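Local coordinates for protein 336aa long hypothetical dTDP-glucose 4,6-dehydratase (Pyrococcus horikoshii, PDB 2HUN) that binds NAD in a Rossmann fold and probably acts as a dTDP-glucose 4,6-dehydratase, removing water from the nucleotide sugar, at residues F122-T127 against A157-V162; N170-I175 against G234-I239; T195-S200 against R325-T330. One frame throughout, in Å; residues are numbered along the deposited sequence.

Interaction 1: residues F122-T127 against A157-V162; sequences FVHVST and ASDMLV. With NAD (nicotinamide-adenine-dinucleotide), chain C.
The imidazole of His124 has Val162 CG2 over one face, a CH-pi contact 3.8 Å from the ring centroid, while its edge takes two polar groups of the helix in the ring plane. There NE2 donates a hydrogen bond of 3.1 Å to Ser158 OG, and Asp159 OD1 lies 3.0 Å from the same NE2, its carboxylate turned 83° from the ring. Val162 CG2 also reaches the edge of the Phe122 ring, 3.9 Å from CE2 and near the ring plane, so one methyl serves two aromatic side chains. The CB atoms of Phe122 and His124 both point toward helix 157-162, and CG is anti to the backbone N in each (chi1 176° in Phe122). Strand and helix run nearly antiparallel, 149° between their short axes, as expected where a Rossmann-fold helix packs on the central sheet. Ser126 OG sits 3.1 Å from each carboxylate oxygen of Asp159; its one proton can serve either. The carboxylate has a firmer partner in Arg177, whose salt bridge to OD2 would help fix its rotation, and Ser158 OG is also hydrogen-bonded to Lys155 O. An alanine in place of His124 would probably open a gap beneath Val162 CG2 and leave Ser158 OG without its NE2 donor. The strand's end also borders the cofactor: Ser126 O lies 3.3 Å from NAD C6N on the nicotinamide ring, and Thr127 CB packs on the same carbon. Tyr151 and Lys155, from the same helix as Val162, hydrogen-bond NAD.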
loop_
_atom_site.group_PDB
_atom_site.type_symbol
_atom_site.label_atom_id
_atom_site.label_comp_id
_atom_site.label_asym_id
_atom_site.label_seq_id
_atom_site.Cartn_x
_atom_site.Cartn_y
_atom_site.Cartn_z
ATOM N N PHE A 122 -17.279 6.857 4.745
ATOM C CA PHE A 122 -16.136 6.179 5.350
ATOM C C PHE A 122 -14.867 7.025 5.483
ATOM O O PHE A 122 -14.415 7.632 4.519
ATOM C CB PHE A 122 -15.839 4.925 4.521
ATOM C CG PHE A 122 -14.625 4.160 4.960
ATOM C CD1 PHE A 122 -14.532 3.625 6.241
ATOM C CD2 PHE A 122 -13.599 3.917 4.061
ATOM C CE1 PHE A 122 -13.429 2.849 6.612
ATOM C CE2 PHE A 122 -12.501 3.150 4.416
ATOM C CZ PHE A 122 -12.412 2.612 5.695
ATOM N N VAL A 123 -14.308 7.066 6.689
ATOM C CA VAL A 123 -13.072 7.794 6.938
ATOM C C VAL A 123 -12.033 6.793 7.437
ATOM O O VAL A 123 -12.216 6.166 8.477
ATOM C CB VAL A 123 -13.245 8.899 7.999
ATOM C CG1 VAL A 123 -11.880 9.460 8.382
ATOM C CG2 VAL A 123 -14.136 10.017 7.453
ATOM N N HIS A 124 -10.956 6.645 6.674
ATOM C CA HIS A 124 -9.855 5.733 6.995
ATOM C C HIS A 124 -8.756 6.550 7.672
ATOM O O HIS A 124 -8.193 7.470 7.059
ATOM C CB HIS A 124 -9.321 5.112 5.695
ATOM C CG HIS A 124 -8.191 4.149 5.885
ATOM N ND1 HIS A 124 -8.360 2.903 6.448
ATOM C CD2 HIS A 124 -6.886 4.231 5.541
ATOM C CE1 HIS A 124 -7.208 2.256 6.436
ATOM N NE2 HIS A 124 -6.297 3.041 5.889
ATOM N N VAL A 125 -8.462 6.221 8.932
ATOM C CA VAL A 125 -7.429 6.922 9.695
ATOM C C VAL A 125 -6.055 6.262 9.490
ATOM O O VAL A 125 -5.881 5.055 9.698
ATOM C CB VAL A 125 -7.774 6.953 11.208
ATOM C CG1 VAL A 125 -6.728 7.778 11.969
ATOM C CG2 VAL A 125 -9.151 7.568 11.409
ATOM N N SER A 126 -5.076 7.063 9.083
ATOM C CA SER A 126 -3.742 6.541 8.827
ATOM C C SER A 126 -2.662 7.391 9.506
ATOM O O SER A 126 -2.977 8.294 10.292
ATOM C CB SER A 126 -3.512 6.455 7.311
ATOM O OG SER A 126 -2.368 5.684 6.992
ATOM N N THR A 127 -1.399 7.128 9.171
ATOM C CA THR A 127 -0.271 7.809 9.809
ATOM C C THR A 127 0.747 8.533 8.932
ATOM O O THR A 127 0.945 8.198 7.761
ATOM C CB THR A 127 0.518 6.804 10.670
ATOM O OG1 THR A 127 1.695 7.428 11.192
ATOM C CG2 THR A 127 0.921 5.615 9.837
ATOM N N ALA A 157 -0.248 -0.061 2.898
ATOM C CA ALA A 157 -0.951 -1.028 2.069
ATOM C C ALA A 157 -2.454 -0.852 2.224
ATOM O O ALA A 157 -3.191 -0.947 1.241
ATOM C CB ALA A 157 -0.554 -2.453 2.452
ATOM N N SER A 158 -2.915 -0.601 3.451
ATOM C CA SER A 158 -4.345 -0.414 3.674
ATOM C C SER A 158 -4.829 0.854 2.972
ATOM O O SER A 158 -5.927 0.869 2.419
ATOM C CB SER A 158 -4.687 -0.377 5.176
ATOM O OG SER A 158 -4.200 0.786 5.824
ATOM N N ASP A 159 -4.020 1.912 2.985
ATOM C CA ASP A 159 -4.405 3.151 2.298
ATOM C C ASP A 159 -4.673 2.856 0.815
ATOM O O ASP A 159 -5.664 3.316 0.244
ATOM C CB ASP A 159 -3.290 4.207 2.386
ATOM C CG ASP A 159 -3.166 4.825 3.764
ATOM O OD1 ASP A 159 -3.878 4.380 4.683
ATOM O OD2 ASP A 159 -2.351 5.764 3.929
ATOM N N MET A 160 -3.779 2.096 0.192
ATOM C CA MET A 160 -3.916 1.768 -1.222
ATOM C C MET A 160 -5.225 1.036 -1.531
ATOM O O MET A 160 -5.875 1.321 -2.549
ATOM C CB MET A 160 -2.713 0.932 -1.704
ATOM C CG MET A 160 -1.370 1.659 -1.641
ATOM S SD MET A 160 -1.389 3.296 -2.436
ATOM C CE MET A 160 -1.740 4.354 -1.086
ATOM N N LEU A 161 -5.615 0.099 -0.665
ATOM C CA LEU A 161 -6.858 -0.641 -0.885
ATOM C C LEU A 161 -8.034 0.325 -0.834
ATOM O O LEU A 161 -8.938 0.256 -1.662
ATOM C CB LEU A 161 -7.049 -1.737 0.172
ATOM C CG LEU A 161 -5.964 -2.814 0.251
ATOM C CD1 LEU A 161 -6.353 -3.855 1.297
ATOM C CD2 LEU A 161 -5.783 -3.465 -1.105
ATOM N N VAL A 162 -8.016 1.237 0.133
ATOM C CA VAL A 162 -9.097 2.206 0.247
ATOM C C VAL A 162 -9.229 3.052 -1.018
ATOM O O VAL A 162 -10.335 3.281 -1.496
ATOM C CB VAL A 162 -8.902 3.136 1.462
ATOM C CG1 VAL A 162 -9.949 4.234 1.454
ATOM C CG2 VAL A 162 -9.019 2.329 2.742
HETATM P PA NAD C . -4.270 2.345 20.224
HETATM O O1A NAD C . -3.239 1.298 20.147
HETATM O O2A NAD C . -4.404 3.155 21.468
HETATM O O5B NAD C . -5.685 1.634 19.970
HETATM C C5B NAD C . -5.969 0.823 18.820
HETATM C C4B NAD C . -7.374 0.270 19.096
HETATM O O4B NAD C . -7.821 -0.533 17.986
HETATM C C3B NAD C . -7.380 -0.651 20.349
HETATM O O3B NAD C . -8.499 -0.337 21.194
HETATM C C2B NAD C . -7.395 -2.065 19.741
HETATM O O2B NAD C . -7.958 -3.099 20.549
HETATM C C1B NAD C . -8.160 -1.842 18.435
HETATM N N9A NAD C . -7.832 -2.812 17.368
HETATM C C8A NAD C . -6.623 -3.130 16.869
HETATM N N7A NAD C . -6.768 -4.050 15.916
HETATM C C5A NAD C . -8.062 -4.330 15.793
HETATM C C6A NAD C . -8.826 -5.207 14.975
HETATM N N6A NAD C . -8.287 -6.010 14.067
HETATM N N1A NAD C . -10.228 -5.206 15.162
HETATM C C2A NAD C . -10.819 -4.370 16.122
HETATM N N3A NAD C . -10.098 -3.547 16.894
HETATM C C4A NAD C . -8.750 -3.533 16.724
HETATM O O3 NAD C . -3.834 3.388 19.107
HETATM P PN NAD C . -4.345 4.793 18.587
HETATM O O1N NAD C . -3.149 5.657 18.808
HETATM O O2N NAD C . -5.568 5.237 19.287
HETATM O O5D NAD C . -4.478 4.618 16.986
HETATM C C5D NAD C . -5.680 4.860 16.249
HETATM C C4D NAD C . -5.323 5.021 14.749
HETATM O O4D NAD C . -4.634 6.262 14.520
HETATM C C3D NAD C . -4.437 3.884 14.227
HETATM O O3D NAD C . -4.934 3.479 12.924
HETATM C C2D NAD C . -3.029 4.536 14.137
HETATM O O2D NAD C . -2.268 3.917 13.096
HETATM C C1D NAD C . -3.382 5.989 13.863
HETATM N N1N NAD C . -2.379 6.973 14.321
HETATM C C2N NAD C . -2.102 7.202 15.711
HETATM C C3N NAD C . -1.141 8.166 16.061
HETATM C C7N NAD C . -0.800 8.473 17.538
HETATM O O7N NAD C . -0.082 9.448 17.792
HETATM N N7N NAD C . -1.294 7.701 18.498
HETATM C C4N NAD C . -0.460 8.895 15.053
HETATM C C5N NAD C . -0.744 8.655 13.693
HETATM C C6N NAD C . -1.701 7.700 13.313
#

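Interaction 2: residues N170-I175 against G234-I239; sequences NLNASI and GESREI
Ser236 OG is held by two backbone groups: it donates to Leu171 O at 2.7 Å and accepts from Ala173 N at 3.1 Å. The carbonyl receives the hydroxyl at a C=O...O angle of 129°, and with OG anti to its own backbone N (chi1 -174°), the hydroxyl bridges Leu171 O and Ala173 N. Ser174 OG makes the shorter bond, 2.6 Å to Glu235 O, approaching well above the carbonyl plane; the same hydroxyl is hydrogen-bonded to Arg121. Glu235 to Glu238 form a type II beta turn, and its residues feed the strand edge: Arg237 N gives a bond of 2.8 Å to Ala173 O, nearly in line with that carbonyl, and Ile175 N reaches Glu238 O at 3.1 Å. Beyond the turn Ile175 and Ile239 pair as a parallel beta bridge. Their side chains lie side by side on one face of the sheet, Ile175 CB being 4.0 Å from Ile239 CG1. Two waters extend the polar contact, one linking Leu171 O to Arg237 NE, the other linking Asn172 OD1 to Gly234 O. The Arg237 guanidinium and the Asn170 amide run alongside each other with planes 14° apart. The carboxylate of Glu238 has its partner in Lys287, by a salt bridge. Here the chain leaving helix 220-233 turns into strand 239-242, which joins the edge of strand 172-182 in the central sheet and runs parallel to it. Strand 121-127 flanks 172-182 as another sheet neighbour, and helix 150-168 packs against Ala173, Ile175, Ser236 and Arg237.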
loop_
_atom_site.group_PDB
_atom_site.type_symbol
_atom_site.label_atom_id
_atom_site.label_comp_id
_atom_site.label_asym_id
_atom_site.label_seq_id
_atom_site.Cartn_x
_atom_site.Cartn_y
_atom_site.Cartn_z
ATOM N N ASN A 170 -17.356 3.135 -6.408
ATOM C CA ASN A 170 -17.911 4.462 -6.174
ATOM C C ASN A 170 -18.314 4.725 -4.732
ATOM O O ASN A 170 -19.421 5.189 -4.458
ATOM C CB ASN A 170 -19.114 4.696 -7.089
ATOM C CG ASN A 170 -18.717 4.786 -8.543
ATOM O OD1 ASN A 170 -17.907 5.636 -8.923
ATOM N ND2 ASN A 170 -19.276 3.908 -9.368
ATOM N N LEU A 171 -17.400 4.452 -3.809
ATOM C CA LEU A 171 -17.666 4.670 -2.399
ATOM C C LEU A 171 -17.491 6.144 -2.035
ATOM O O LEU A 171 -16.983 6.937 -2.830
ATOM C CB LEU A 171 -16.714 3.815 -1.563
ATOM C CG LEU A 171 -16.690 2.323 -1.908
ATOM C CD1 LEU A 171 -15.754 1.607 -0.960
ATOM C CD2 LEU A 171 -18.092 1.740 -1.813
ATOM N N ASN A 172 -17.933 6.503 -0.834
ATOM C CA ASN A 172 -17.807 7.864 -0.321
ATOM C C ASN A 172 -16.787 7.724 0.799
ATOM O O ASN A 172 -17.153 7.638 1.971
ATOM C CB ASN A 172 -19.138 8.353 0.258
ATOM C CG ASN A 172 -19.108 9.824 0.629
ATOM O OD1 ASN A 172 -18.039 10.416 0.789
ATOM N ND2 ASN A 172 -20.288 10.419 0.779
ATOM N N ALA A 173 -15.508 7.697 0.435
ATOM C CA ALA A 173 -14.453 7.509 1.416
ATOM C C ALA A 173 -13.267 8.451 1.294
ATOM O O ALA A 173 -12.832 8.776 0.193
ATOM C CB ALA A 173 -13.964 6.072 1.347
ATOM N N SER A 174 -12.754 8.885 2.441
ATOM C CA SER A 174 -11.579 9.752 2.497
ATOM C C SER A 174 -10.573 9.097 3.441
ATOM O O SER A 174 -10.932 8.219 4.225
ATOM C CB SER A 174 -11.928 11.143 3.029
ATOM O OG SER A 174 -12.769 11.846 2.138
ATOM N N ILE A 175 -9.319 9.528 3.352
ATOM C CA ILE A 175 -8.250 9.006 4.191
ATOM C C ILE A 175 -7.611 10.173 4.935
ATOM O O ILE A 175 -7.438 11.255 4.370
ATOM C CB ILE A 175 -7.139 8.333 3.343
ATOM C CG1 ILE A 175 -7.679 7.087 2.637
ATOM C CG2 ILE A 175 -5.946 7.977 4.224
ATOM C CD1 ILE A 175 -6.719 6.529 1.591
ATOM N N GLY A 234 -15.265 16.273 3.969
ATOM C CA GLY A 234 -14.212 15.743 3.119
ATOM C C GLY A 234 -14.723 15.129 1.827
ATOM O O GLY A 234 -15.783 14.498 1.800
ATOM N N GLU A 235 -13.960 15.293 0.752
ATOM C CA GLU A 235 -14.349 14.763 -0.550
ATOM C C GLU A 235 -13.868 13.328 -0.716
ATOM O O GLU A 235 -12.785 12.971 -0.257
ATOM C CB GLU A 235 -13.776 15.647 -1.655
ATOM C CG GLU A 235 -13.971 17.129 -1.376
ATOM C CD GLU A 235 -13.390 18.017 -2.459
ATOM O OE1 GLU A 235 -12.229 17.790 -2.870
ATOM O OE2 GLU A 235 -14.097 18.952 -2.892
ATOM N N SER A 236 -14.680 12.509 -1.377
ATOM C CA SER A 236 -14.341 11.112 -1.593
ATOM C C SER A 236 -13.110 10.993 -2.483
ATOM O O SER A 236 -12.865 11.857 -3.319
ATOM C CB SER A 236 -15.522 10.382 -2.239
ATOM O OG SER A 236 -15.276 8.990 -2.330
ATOM N N ARG A 237 -12.340 9.924 -2.290
ATOM C CA ARG A 237 -11.132 9.674 -3.075
ATOM C C ARG A 237 -9.972 10.596 -2.697
ATOM O O ARG A 237 -8.918 10.556 -3.330
ATOM C CB ARG A 237 -11.430 9.838 -4.574
ATOM C CG ARG A 237 -12.645 9.053 -5.032
ATOM C CD ARG A 237 -12.955 9.215 -6.521
ATOM N NE ARG A 237 -14.068 8.345 -6.899
ATOM C CZ ARG A 237 -14.399 8.037 -8.149
ATOM N NH1 ARG A 237 -13.702 8.529 -9.164
ATOM N NH2 ARG A 237 -15.422 7.224 -8.385
ATOM N N GLU A 238 -10.155 11.414 -1.665
ATOM C CA GLU A 238 -9.107 12.345 -1.241
ATOM C C GLU A 238 -8.413 11.990 0.074
ATOM O O GLU A 238 -9.037 11.498 1.014
ATOM C CB GLU A 238 -9.669 13.763 -1.099
ATOM C CG GLU A 238 -10.208 14.400 -2.369
ATOM C CD GLU A 238 -9.140 14.616 -3.427
ATOM O OE1 GLU A 238 -7.941 14.603 -3.078
ATOM O OE2 GLU A 238 -9.499 14.814 -4.607
ATOM N N ILE A 239 -7.112 12.259 0.129
ATOM C CA ILE A 239 -6.331 12.027 1.332
ATOM C C ILE A 239 -6.114 13.395 1.985
ATOM O O ILE A 239 -5.893 14.400 1.292
ATOM C CB ILE A 239 -4.960 11.389 1.011
ATOM C CG1 ILE A 239 -5.161 10.030 0.331
ATOM C CG2 ILE A 239 -4.147 11.217 2.299
ATOM C CD1 ILE A 239 -3.862 9.304 0.027
HETATM O O HOH W 1 -16.281 7.382 -5.487
HETATM O O HOH W 2 -18.144 13.273 0.571
#

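Interaction 3: residues T195-S200 against R325-T330; sequences TIIRAS and RILHPT
A helix-to-tail contact far from the cofactor, this interaction joins helix 191-200 to the loop that follows helix 315-318 near the C terminus, and a single arginine carries most of it. Arg198 turns its guanidinium edge to the loop backbone. NH1 donates two hydrogen bonds, one of 2.6 Å to Ile326 O and one of 2.8 Å to His328 O, while NH2 adds a third, 3.0 Å to the same His328 O. That carbonyl is thus held end-on by both terminal nitrogens, lying within 4° of the guanidinium plane. Ile326 O is met differently: it too lies near the guanidinium plane, but NH1 stands 55° above the plane of that carbonyl. The side chain bends at chi3 (67°), which turns NE out of the extended line of the chain; CG and CD pass close to Ile326 O on the way, CG at 3.3 Å. Three bonds to two carbonyls would hold the flat group against rotation, and its positive charge is probably eased by these carbonyl dipoles together with Lys204 O, which NH2 also reaches. Beside the polar grip, Ile197 CG2 touches Leu327 CD2 at 4.0 Å, the two side chains crossing at about a right angle. Within the loop, Thr330 N donates to His328 ND1 in the plane of the imidazole, a bond of 3.0 Å that helps fix the ring. The helix itself is wedged among its neighbours: Thr195 and Ala199 pack on helix 250-260 and strand 205-208, and Ile196 rests on helices 250-260 and 300-313, while Leu203 and Pro331 touch Arg198.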
loop_
_atom_site.group_PDB
_atom_site.type_symbol
_atom_site.label_atom_id
_atom_site.label_comp_id
_atom_site.label_asym_id
_atom_site.label_seq_id
_atom_site.Cartn_x
_atom_site.Cartn_y
_atom_site.Cartn_z
ATOM N N THR A 195 6.613 11.701 30.984
ATOM C CA THR A 195 7.262 12.884 31.531
ATOM C C THR A 195 6.441 13.534 32.645
ATOM O O THR A 195 6.979 13.863 33.701
ATOM C CB THR A 195 7.532 13.934 30.433
ATOM O OG1 THR A 195 8.373 13.364 29.422
ATOM C CG2 THR A 195 8.226 15.158 31.021
ATOM N N ILE A 196 5.144 13.721 32.411
ATOM C CA ILE A 196 4.270 14.334 33.409
ATOM C C ILE A 196 4.238 13.499 34.687
ATOM O O ILE A 196 4.442 14.016 35.786
ATOM C CB ILE A 196 2.829 14.474 32.879
ATOM C CG1 ILE A 196 2.795 15.454 31.702
ATOM C CG2 ILE A 196 1.911 14.957 33.993
ATOM C CD1 ILE A 196 1.488 15.451 30.951
ATOM N N ILE A 197 3.972 12.205 34.532
ATOM C CA ILE A 197 3.913 11.287 35.659
ATOM C C ILE A 197 5.204 11.294 36.484
ATOM O O ILE A 197 5.179 11.529 37.696
ATOM C CB ILE A 197 3.627 9.851 35.169
ATOM C CG1 ILE A 197 2.188 9.769 34.645
ATOM C CG2 ILE A 197 3.863 8.850 36.295
ATOM C CD1 ILE A 197 1.838 8.450 33.989
ATOM N N ARG A 198 6.330 11.039 35.829
ATOM C CA ARG A 198 7.613 11.018 36.519
ATOM C C ARG A 198 7.954 12.344 37.196
ATOM O O ARG A 198 8.452 12.355 38.319
ATOM C CB ARG A 198 8.733 10.629 35.550
ATOM C CG ARG A 198 8.713 9.160 35.136
ATOM C CD ARG A 198 9.798 8.859 34.102
ATOM N NE ARG A 198 11.150 8.978 34.646
ATOM C CZ ARG A 198 11.754 8.041 35.372
ATOM N NH1 ARG A 198 11.130 6.898 35.645
ATOM N NH2 ARG A 198 12.985 8.245 35.826
ATOM N N ALA A 199 7.683 13.458 36.523
ATOM C CA ALA A 199 7.984 14.766 37.089
ATOM C C ALA A 199 7.143 15.036 38.335
ATOM O O ALA A 199 7.628 15.620 39.304
ATOM C CB ALA A 199 7.748 15.857 36.051
ATOM N N SER A 200 5.882 14.616 38.311
ATOM C CA SER A 200 5.010 14.828 39.461
ATOM C C SER A 200 5.502 13.992 40.643
ATOM O O SER A 200 5.105 14.226 41.785
ATOM C CB SER A 200 3.568 14.438 39.125
ATOM O OG SER A 200 3.431 13.031 39.012
ATOM N N ARG A 325 9.662 0.055 34.969
ATOM C CA ARG A 325 10.507 0.757 34.018
ATOM C C ARG A 325 10.185 2.258 34.032
ATOM O O ARG A 325 11.033 3.120 33.837
ATOM C CB ARG A 325 10.135 0.183 32.649
ATOM C CG ARG A 325 11.181 0.414 31.556
ATOM C CD ARG A 325 11.105 -0.677 30.485
ATOM N NE ARG A 325 10.509 -1.896 31.051
ATOM C CZ ARG A 325 10.277 -2.944 30.234
ATOM N NH1 ARG A 325 10.581 -2.879 28.950
ATOM N NH2 ARG A 325 9.750 -4.064 30.743
ATOM N N ILE A 326 8.875 2.528 34.225
ATOM C CA ILE A 326 8.350 3.885 34.109
ATOM C C ILE A 326 8.574 4.698 35.387
ATOM O O ILE A 326 8.791 5.903 35.353
ATOM C CB ILE A 326 6.859 3.776 33.770
ATOM C CG1 ILE A 326 6.685 3.242 32.350
ATOM C CG2 ILE A 326 6.189 5.158 33.846
ATOM C CD1 ILE A 326 5.242 2.810 32.057
ATOM N N LEU A 327 8.465 4.017 36.545
ATOM C CA LEU A 327 8.679 4.721 37.812
ATOM C C LEU A 327 10.099 4.539 38.362
ATOM O O LEU A 327 10.454 5.013 39.433
ATOM C CB LEU A 327 7.665 4.195 38.830
ATOM C CG LEU A 327 6.216 4.517 38.460
ATOM C CD1 LEU A 327 5.305 4.600 39.688
ATOM C CD2 LEU A 327 6.068 5.849 37.725
ATOM N N HIS A 328 10.907 3.805 37.604
ATOM C CA HIS A 328 12.275 3.498 38.012
ATOM C C HIS A 328 13.106 4.784 38.148
ATOM O O HIS A 328 13.021 5.679 37.313
ATOM C CB HIS A 328 12.925 2.577 36.972
ATOM C CG HIS A 328 14.095 1.802 37.494
ATOM N ND1 HIS A 328 15.288 2.398 37.843
ATOM C CD2 HIS A 328 14.259 0.476 37.717
ATOM C CE1 HIS A 328 16.136 1.474 38.258
ATOM N NE2 HIS A 328 15.537 0.299 38.191
ATOM N N PRO A 329 13.930 4.883 39.200
ATOM C CA PRO A 329 14.768 6.068 39.445
ATOM C C PRO A 329 15.790 6.322 38.327
ATOM O O PRO A 329 16.038 7.467 37.940
ATOM C CB PRO A 329 15.480 5.740 40.759
ATOM C CG PRO A 329 14.680 4.631 41.367
ATOM C CD PRO A 329 14.162 3.845 40.219
ATOM N N THR A 330 16.386 5.233 37.835
ATOM C CA THR A 330 17.417 5.270 36.787
ATOM C C THR A 330 17.113 4.292 35.646
ATOM O O THR A 330 17.861 3.339 35.422
ATOM C CB THR A 330 18.797 4.869 37.359
ATOM O OG1 THR A 330 18.770 3.490 37.753
ATOM C CG2 THR A 330 19.145 5.716 38.569
#

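From the N terminus, strand 121-127 comes first; interaction 1 closes the loop between it and helix 150-168 before interaction 2 opens. The chain then passes through a short loop, where interaction 2 begins, into strand 172-182. Interactions 1 and 2 meet in the sheet, since their strands are neighbours: Phe122 N lies 2.9 Å from Asn172 O, a probable hydrogen bond. Interaction 3 opens on helix 191-200, inside the loop that interaction 2 closes at 234-239, and closes only at 325-330, so these two cross. It lies on the opposite side of the chain's centre, about 28 Å from interaction 2 between nearest atoms, tying the C-terminal loop to helix 191-200.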